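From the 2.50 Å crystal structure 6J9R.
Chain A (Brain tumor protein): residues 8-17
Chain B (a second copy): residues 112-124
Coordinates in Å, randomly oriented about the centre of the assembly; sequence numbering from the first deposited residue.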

# COMPACT_ATOMS: atom_id res chain seq x y z
N ALA A 8 21.52 -57.36 29.96
CA ALA A 8 20.32 -56.62 29.58
C ALA A 8 20.38 -55.33 30.41
O ALA A 8 20.15 -54.24 29.90
CB ALA A 8 19.04 -57.42 29.86
N LEU A 9 20.77 -55.46 31.68
CA LEU A 9 20.96 -54.30 32.56
C LEU A 9 22.09 -53.41 32.06
O LEU A 9 21.94 -52.19 32.02
CB LEU A 9 21.27 -54.71 34.00
CG LEU A 9 20.47 -54.04 35.12
CD1 LEU A 9 21.29 -53.99 36.41
CD2 LEU A 9 19.99 -52.65 34.72
N GLN A 10 23.22 -54.01 31.71
CA GLN A 10 24.36 -53.24 31.25
C GLN A 10 24.02 -52.51 29.94
O GLN A 10 24.46 -51.38 29.72
CB GLN A 10 25.59 -54.13 31.08
N THR A 11 23.19 -53.13 29.12
CA THR A 11 22.72 -52.53 27.87
C THR A 11 21.81 -51.31 28.14
O THR A 11 21.91 -50.31 27.45
CB THR A 11 21.93 -53.55 27.02
OG1 THR A 11 22.76 -54.69 26.76
CG2 THR A 11 21.48 -52.94 25.69
N LEU A 12 20.93 -51.43 29.14
CA LEU A 12 20.07 -50.33 29.53
C LEU A 12 20.89 -49.11 30.00
O LEU A 12 20.69 -47.99 29.54
CB LEU A 12 19.13 -50.79 30.64
CG LEU A 12 17.82 -50.05 30.98
CD1 LEU A 12 17.73 -49.81 32.45
CD2 LEU A 12 17.57 -48.77 30.19
N LEU A 13 21.82 -49.35 30.92
CA LEU A 13 22.65 -48.30 31.50
C LEU A 13 23.48 -47.60 30.43
O LEU A 13 23.59 -46.36 30.41
CB LEU A 13 23.54 -48.90 32.59
CG LEU A 13 22.74 -49.44 33.78
CD1 LEU A 13 23.61 -50.24 34.69
CD2 LEU A 13 22.05 -48.33 34.57
N ALA A 14 24.06 -48.39 29.54
CA ALA A 14 24.86 -47.86 28.46
C ALA A 14 23.97 -47.01 27.55
O ALA A 14 24.37 -45.93 27.07
CB ALA A 14 25.51 -48.98 27.67
N ASP A 15 22.75 -47.49 27.32
CA ASP A 15 21.82 -46.74 26.51
C ASP A 15 21.51 -45.38 27.17
O ASP A 15 21.66 -44.31 26.55
CB ASP A 15 20.54 -47.54 26.27
CG ASP A 15 19.51 -46.75 25.48
OD1 ASP A 15 19.89 -46.05 24.53
OD2 ASP A 15 18.32 -46.76 25.85
N MSE A 16 21.09 -45.41 28.44
CA MSE A 16 20.80 -44.17 29.16
C MSE A 16 21.98 -43.22 29.19
O MSE A 16 21.81 -42.01 28.95
CB MSE A 16 20.34 -44.48 30.58
CG MSE A 16 19.15 -45.41 30.59
SE MSE A 16 18.63 -45.97 32.37
CE MSE A 16 18.33 -44.24 33.22
N ARG A 17 23.17 -43.74 29.47
CA ARG A 17 24.34 -42.86 29.55
C ARG A 17 24.68 -42.30 28.17
O ARG A 17 25.12 -41.15 28.04
CB ARG A 17 25.53 -43.59 30.16
CG ARG A 17 25.34 -43.97 31.64
CD ARG A 17 26.66 -44.50 32.21
NE ARG A 17 26.59 -44.88 33.62
CZ ARG A 17 26.79 -44.03 34.62
NH1 ARG A 17 26.74 -44.45 35.89
NH2 ARG A 17 27.06 -42.75 34.37
N LEU B 112 13.06 -49.44 41.17
CA LEU B 112 14.20 -48.66 40.70
C LEU B 112 14.41 -48.87 39.21
O LEU B 112 14.64 -47.91 38.47
CB LEU B 112 15.46 -49.03 41.47
CG LEU B 112 16.77 -48.40 41.00
CD1 LEU B 112 16.70 -46.89 41.01
CD2 LEU B 112 17.93 -48.87 41.87
N LEU B 113 14.28 -50.13 38.78
CA LEU B 113 14.45 -50.48 37.38
C LEU B 113 13.33 -49.89 36.53
O LEU B 113 13.56 -49.52 35.39
CB LEU B 113 14.49 -51.99 37.21
CG LEU B 113 15.67 -52.79 37.73
CD1 LEU B 113 15.33 -54.27 37.70
CD2 LEU B 113 16.88 -52.50 36.88
N THR B 114 12.12 -49.81 37.09
CA THR B 114 10.98 -49.20 36.40
C THR B 114 11.26 -47.72 36.19
O THR B 114 11.03 -47.18 35.10
CB THR B 114 9.67 -49.41 37.20
OG1 THR B 114 9.35 -50.81 37.22
CG2 THR B 114 8.52 -48.65 36.56
N GLU B 115 11.81 -47.08 37.22
CA GLU B 115 12.21 -45.68 37.11
C GLU B 115 13.28 -45.48 36.03
O GLU B 115 13.17 -44.55 35.22
CB GLU B 115 12.70 -45.15 38.47
CG GLU B 115 13.16 -43.69 38.42
CD GLU B 115 12.05 -42.72 38.07
OE1 GLU B 115 10.86 -43.05 38.28
OE2 GLU B 115 12.37 -41.63 37.54
N ALA B 116 14.28 -46.36 36.00
CA ALA B 116 15.31 -46.28 34.97
C ALA B 116 14.68 -46.37 33.57
O ALA B 116 15.01 -45.59 32.68
CB ALA B 116 16.37 -47.37 35.14
N LEU B 117 13.74 -47.29 33.40
CA LEU B 117 13.05 -47.47 32.12
C LEU B 117 12.26 -46.20 31.76
O LEU B 117 12.22 -45.80 30.60
CB LEU B 117 12.14 -48.70 32.17
CG LEU B 117 12.51 -50.08 31.58
CD1 LEU B 117 13.92 -50.19 31.04
CD2 LEU B 117 12.23 -51.22 32.56
N LEU B 118 11.63 -45.58 32.76
CA LEU B 118 10.86 -44.35 32.57
C LEU B 118 11.77 -43.19 32.14
O LEU B 118 11.48 -42.48 31.17
CB LEU B 118 10.13 -43.99 33.85
CG LEU B 118 8.96 -44.90 34.27
CD1 LEU B 118 8.37 -44.49 35.62
CD2 LEU B 118 7.85 -44.97 33.20
N LEU B 119 12.90 -43.04 32.83
CA LEU B 119 13.86 -41.99 32.50
C LEU B 119 14.45 -42.20 31.14
O LEU B 119 14.66 -41.24 30.40
CB LEU B 119 15.00 -41.93 33.52
CG LEU B 119 14.72 -41.18 34.80
CD1 LEU B 119 15.91 -41.32 35.74
CD2 LEU B 119 14.47 -39.72 34.45
N ARG B 120 14.71 -43.46 30.81
CA ARG B 120 15.29 -43.79 29.53
C ARG B 120 14.36 -43.29 28.42
O ARG B 120 14.82 -42.71 27.44
CB ARG B 120 15.51 -45.29 29.40
CG ARG B 120 16.13 -45.68 28.07
CD ARG B 120 15.34 -46.76 27.40
NE ARG B 120 15.94 -47.15 26.13
CZ ARG B 120 15.44 -46.83 24.94
NH1 ARG B 120 14.32 -46.12 24.85
NH2 ARG B 120 16.07 -47.23 23.84
N LYS B 121 13.06 -43.49 28.62
CA LYS B 121 12.06 -43.00 27.68
C LYS B 121 12.08 -41.47 27.63
O LYS B 121 12.03 -40.90 26.55
CB LYS B 121 10.67 -43.52 28.05
N SER B 122 12.13 -40.82 28.79
CA SER B 122 12.17 -39.36 28.82
C SER B 122 13.41 -38.81 28.14
O SER B 122 13.34 -37.81 27.42
CB SER B 122 12.12 -38.86 30.25
OG SER B 122 10.80 -38.91 30.72
N LEU B 123 14.55 -39.47 28.34
CA LEU B 123 15.77 -39.05 27.67
C LEU B 123 15.63 -39.16 26.16
O LEU B 123 16.09 -38.29 25.43
CB LEU B 123 16.97 -39.88 28.13
CG LEU B 123 17.66 -39.73 29.50
CD1 LEU B 123 17.04 -38.66 30.37
CD2 LEU B 123 17.79 -41.05 30.24
N GLU B 124 14.94 -40.20 25.69
CA GLU B 124 14.76 -40.40 24.26
C GLU B 124 13.91 -39.28 23.70
O GLU B 124 14.19 -38.73 22.63
CB GLU B 124 14.12 -41.77 24.00
CG GLU B 124 14.06 -42.18 22.53
CD GLU B 124 13.35 -43.53 22.32

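Two helices from two copies of the brain tumor protein run in the same general direction, their axes 34° apart and 9.9 Å at closest approach. They converge toward their C-terminal ends: the CA atoms of Leu A9 and Leu B113 lie 9.0 Å apart, those of Met A16 and Arg B120 only 5.5 Å.

Where the helices are closest, Met A16, deposited as selenomethionine, acts as a knob, seated among Ala B116, Leu B119, Arg B120 and Leu B123. Its CA-to-CB bond points sideways, so the chain must turn inward to fill the hole, and it does so with an m, t, p conformation. Chi1 m and chi2 t bring Met A16 SE to 3.8 Å from Ala B116 CB, and chi3 p sets Met A16 CE 4.1 Å from Leu B119 CB. The small side chain of Ala B116, directed toward helix A, lets the selenium sit close to the backbone; Met A16 CE comes within 3.6 Å of Ala B116 O.

Farther back, the wider gap is bridged by leucines whose CA-to-CB bonds do not point across it. Leu A12, with chi1 t and chi2 off-well at -131°, brings CD1 to 3.9 Å from Ala B116 CB and CG to 3.9 Å from Leu B117 CD1. Leu B117 starts away from helix A and reaches back with both chi angles off-well. At the edge, Leu A9 CD2 meets Leu B113 CD2 at 3.8 Å.

Asp A15 (chi1 t) and Arg B120 (chi1 t, chi2 off-well at -129°) both start toward the partner helix, and Arg B120 NE donates to Asp A15 OD2 at 2.4 Å in a salt bridge; at 115° this hydrogen bond is strongly bent as well as very short, so its modelled geometry deserves caution at 2.50 Å resolution. The arginine's aliphatic stem also serves packing: Arg B120 CG lies 4.0 Å from Leu A12 CD2.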